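Local coordinates for protein putative transcriptional regulator (Salmonella typhimurium, PDB 1YYV) that probably acts as a DNA-binding transcriptional regulator of the HxlR family, built around a winged helix-turn-helix domain, at residues Asp46-Phe51 / Glu92-Pro97. Sequence-based numbering, arbitrary orientation. Where two conformers were deposited one is given.
Sequences DGTHRF and EYSLTP
His-49 and Tyr-93 form the hydrogen-bonded pair of a short antiparallel ladder. His-49 N donates to Tyr-93 O (3.0 Å) and Tyr-93 N to His-49 O (2.7 Å). Each carbonyl also takes a CA-H...O contact, Tyr-93 O from Thr-48 and His-49 O from Glu-92. The next pair, Arg-50 with Glu-92, is non-hydrogen-bonded. A side-chain bond spans the turn into the ladder: His-49 ND1 reaches back to Gly-47 O (2.7 Å), which lies in the imidazole plane although the donor sits above the carbonyl plane.

Side-chain contacts on the face of Arg-50 and Glu-92 are mostly between aliphatic parts. With Thr-48 OG1 beside the backbone N (chi1 -55°), CG2 lies anti to that N and meets Glu-92 CG at 3.6 Å, the two side chains crossing at about a right angle. In the conformer given, one of two deposited, Arg-50 runs alongside Glu-92, its CG 3.4 Å from Glu-92 CG; Arg-50 NH1 stays 4.4 Å from Glu-92 OE2, so the opposite charges are near but beyond a salt bridge.

On the sheet face that carries Tyr-93, Phe-51 CB lies 4.1 Å from Tyr-93 CE2, and the Tyr-93 hydroxyl approaches the edge of the Phe-51 ring. Both side chains pack on Leu-70 of helix 66-76. Strand 49-50 forms one edge of the three-stranded winged-helix sheet and leads into helix 51-55, while strand 90-95 runs between it and strand 79-84.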
ATOM      1  N   ASP A  46      -2.060  11.944 -14.477  1.00 52.03           N
ATOM      2  CA  ASP A  46      -2.425  12.486 -15.787  1.00 53.88           C
ATOM      3  C   ASP A  46      -2.933  13.922 -15.771  1.00 53.15           C
ATOM      4  O   ASP A  46      -2.986  14.551 -16.814  1.00 54.23           O
ATOM      5  CB  ASP A  46      -3.462  11.598 -16.469  1.00 54.65           C
ATOM      6  CG  ASP A  46      -3.019  10.150 -16.555  1.00 59.18           C
ATOM      7  OD1 ASP A  46      -1.848   9.894 -16.951  1.00 63.44           O
ATOM      8  OD2 ASP A  46      -3.850   9.266 -16.237  1.00 63.29           O
ATOM      9  N   GLY A  47      -3.315  14.432 -14.609  1.00 52.53           N
ATOM     10  CA  GLY A  47      -3.820  15.796 -14.487  1.00 51.68           C
ATOM     11  C   GLY A  47      -5.117  15.843 -13.709  1.00 51.45           C
ATOM     12  O   GLY A  47      -5.584  14.819 -13.177  1.00 51.15           O
ATOM     13  N   THR A  48      -5.698  17.034 -13.636  1.00 50.97           N
ATOM     14  CA  THR A  48      -6.995  17.247 -12.993  1.00 50.99           C
ATOM     15  C   THR A  48      -8.094  16.314 -13.530  1.00 50.76           C
ATOM     16  O   THR A  48      -8.168  16.087 -14.734  1.00 51.61           O
ATOM     17  CB  THR A  48      -7.412  18.708 -13.119  1.00 50.68           C
ATOM     18  OG1 THR A  48      -6.363  19.517 -12.591  1.00 51.77           O
ATOM     19  CG2 THR A  48      -8.667  18.993 -12.322  1.00 50.64           C
ATOM     20  N   HIS A  49      -8.884  15.739 -12.614  1.00 49.81           N
ATOM     21  CA  HIS A  49     -10.077  14.948 -12.908  1.00 48.17           C
ATOM     22  C   HIS A  49     -11.176  15.503 -12.057  1.00 48.16           C
ATOM     23  O   HIS A  49     -10.917  15.923 -10.918  1.00 47.86           O
ATOM     24  CB  HIS A  49      -9.887  13.510 -12.457  1.00 48.34           C
ATOM     25  CG  HIS A  49      -8.955  12.724 -13.319  1.00 48.35           C
ATOM     26  ND1 HIS A  49      -7.626  13.060 -13.481  1.00 49.07           N
ATOM     27  CD2 HIS A  49      -9.155  11.609 -14.057  1.00 47.57           C
ATOM     28  CE1 HIS A  49      -7.056  12.198 -14.305  1.00 48.88           C
ATOM     29  NE2 HIS A  49      -7.966  11.318 -14.679  1.00 48.09           N
ATOM     30  N   ARG A  50     -12.398  15.501 -12.606  1.00 48.18           N
ATOM     31  CA  ARG A  50     -13.625  15.772 -11.863  1.00 47.47           C
ATOM     32  C   ARG A  50     -14.000  14.488 -11.169  1.00 48.35           C
ATOM     33  O   ARG A  50     -13.533  13.397 -11.553  1.00 48.58           O
ATOM     34  CB  ARG A  50     -14.736  16.261 -12.803  0.51 47.99           C
ATOM     35  CG  ARG A  50     -14.245  17.356 -13.751  0.51 46.72           C
ATOM     36  CD  ARG A  50     -15.334  18.184 -14.373  0.51 44.66           C
ATOM     37  NE  ARG A  50     -15.738  17.644 -15.664  0.51 43.05           N
ATOM     38  CZ  ARG A  50     -16.182  18.357 -16.693  0.51 39.38           C
ATOM     39  NH1 ARG A  50     -16.278  19.679 -16.630  0.51 37.80           N
ATOM     40  NH2 ARG A  50     -16.529  17.726 -17.799  0.51 38.15           N
ATOM     41  N   PHE A  51     -14.831  14.598 -10.128  1.00 48.37           N
ATOM     42  CA  PHE A  51     -15.361  13.419  -9.452  1.00 48.12           C
ATOM     43  C   PHE A  51     -15.876  12.375 -10.431  1.00 48.23           C
ATOM     44  O   PHE A  51     -15.633  11.193 -10.232  1.00 49.36           O
ATOM     45  CB  PHE A  51     -16.463  13.811  -8.466  1.00 47.75           C
ATOM     46  CG  PHE A  51     -16.900  12.686  -7.551  1.00 48.26           C
ATOM     47  CD1 PHE A  51     -16.356  12.567  -6.273  1.00 47.76           C
ATOM     48  CD2 PHE A  51     -17.858  11.751  -7.962  1.00 47.28           C
ATOM     49  CE1 PHE A  51     -16.762  11.551  -5.407  1.00 47.89           C
ATOM     50  CE2 PHE A  51     -18.268  10.726  -7.103  1.00 48.49           C
ATOM     51  CZ  PHE A  51     -17.714  10.624  -5.820  1.00 47.88           C
ATOM     52  N   GLU A  92     -13.444  19.279  -8.945  1.00 44.72           N
ATOM     53  CA  GLU A  92     -12.213  18.795  -9.552  1.00 44.74           C
ATOM     54  C   GLU A  92     -11.104  18.555  -8.543  1.00 43.67           C
ATOM     55  O   GLU A  92     -10.972  19.307  -7.563  1.00 43.36           O
ATOM     56  CB  GLU A  92     -11.725  19.791 -10.613  1.00 45.49           C
ATOM     57  CG  GLU A  92     -12.210  19.419 -11.986  1.00 47.15           C
ATOM     58  CD  GLU A  92     -12.307  20.588 -12.887  1.00 50.11           C
ATOM     59  OE1 GLU A  92     -11.319  21.330 -12.939  1.00 49.28           O
ATOM     60  OE2 GLU A  92     -13.385  20.773 -13.544  1.00 55.74           O
ATOM     61  N   TYR A  93     -10.303  17.522  -8.841  1.00 42.85           N
ATOM     62  CA  TYR A  93      -9.199  17.008  -8.008  1.00 41.31           C
ATOM     63  C   TYR A  93      -7.901  16.993  -8.774  1.00 41.19           C
ATOM     64  O   TYR A  93      -7.844  16.534  -9.902  1.00 40.83           O
ATOM     65  CB  TYR A  93      -9.501  15.556  -7.540  1.00 41.08           C
ATOM     66  CG  TYR A  93     -10.749  15.485  -6.703  1.00 39.59           C
ATOM     67  CD1 TYR A  93     -10.707  15.801  -5.347  1.00 42.18           C
ATOM     68  CD2 TYR A  93     -11.973  15.193  -7.272  1.00 39.08           C
ATOM     69  CE1 TYR A  93     -11.863  15.796  -4.576  1.00 41.75           C
ATOM     70  CE2 TYR A  93     -13.138  15.178  -6.510  1.00 40.26           C
ATOM     71  CZ  TYR A  93     -13.070  15.481  -5.163  1.00 40.94           C
ATOM     72  OH  TYR A  93     -14.194  15.466  -4.374  1.00 39.87           O
ATOM     73  N   SER A  94      -6.839  17.462  -8.136  1.00 41.83           N
ATOM     74  CA  SER A  94      -5.492  17.237  -8.626  1.00 42.80           C
ATOM     75  C   SER A  94      -4.559  16.983  -7.432  1.00 43.35           C
ATOM     76  O   SER A  94      -4.948  17.192  -6.268  1.00 43.32           O
ATOM     77  CB  SER A  94      -4.996  18.444  -9.427  1.00 43.04           C
ATOM     78  OG  SER A  94      -5.128  19.632  -8.655  1.00 43.22           O
ATOM     79  N   LEU A  95      -3.330  16.572  -7.746  1.00 43.03           N
ATOM     80  CA  LEU A  95      -2.290  16.338  -6.757  1.00 43.46           C
ATOM     81  C   LEU A  95      -1.567  17.617  -6.342  1.00 43.66           C
ATOM     82  O   LEU A  95      -1.231  18.458  -7.173  1.00 43.50           O
ATOM     83  CB  LEU A  95      -1.230  15.357  -7.286  1.00 43.00           C
ATOM     84  CG  LEU A  95      -1.674  13.977  -7.725  1.00 42.15           C
ATOM     85  CD1 LEU A  95      -0.615  13.411  -8.594  1.00 41.83           C
ATOM     86  CD2 LEU A  95      -1.972  13.069  -6.530  1.00 41.09           C
ATOM     87  N   THR A  96      -1.328  17.726  -5.047  1.00 44.14           N
ATOM     88  CA  THR A  96      -0.428  18.706  -4.508  1.00 44.96           C
ATOM     89  C   THR A  96       1.012  18.233  -4.798  1.00 46.17           C
ATOM     90  O   THR A  96       1.212  17.075  -5.221  1.00 47.08           O
ATOM     91  CB  THR A  96      -0.678  18.854  -3.002  1.00 44.73           C
ATOM     92  OG1 THR A  96      -0.350  17.616  -2.354  1.00 44.59           O
ATOM     93  CG2 THR A  96      -2.160  19.218  -2.736  1.00 43.33           C
ATOM     94  N   PRO A  97       2.019  19.117  -4.619  1.00 46.34           N
ATOM     95  CA  PRO A  97       3.424  18.625  -4.641  1.00 46.31           C
ATOM     96  C   PRO A  97       3.699  17.453  -3.704  1.00 45.68           C
ATOM     97  O   PRO A  97       4.370  16.499  -4.096  1.00 46.52           O
ATOM     98  CB  PRO A  97       4.243  19.858  -4.218  1.00 46.10           C
ATOM     99  CG  PRO A  97       3.390  21.009  -4.712  1.00 46.14           C
ATOM    100  CD  PRO A  97       1.954  20.580  -4.433  1.00 46.02           C
TER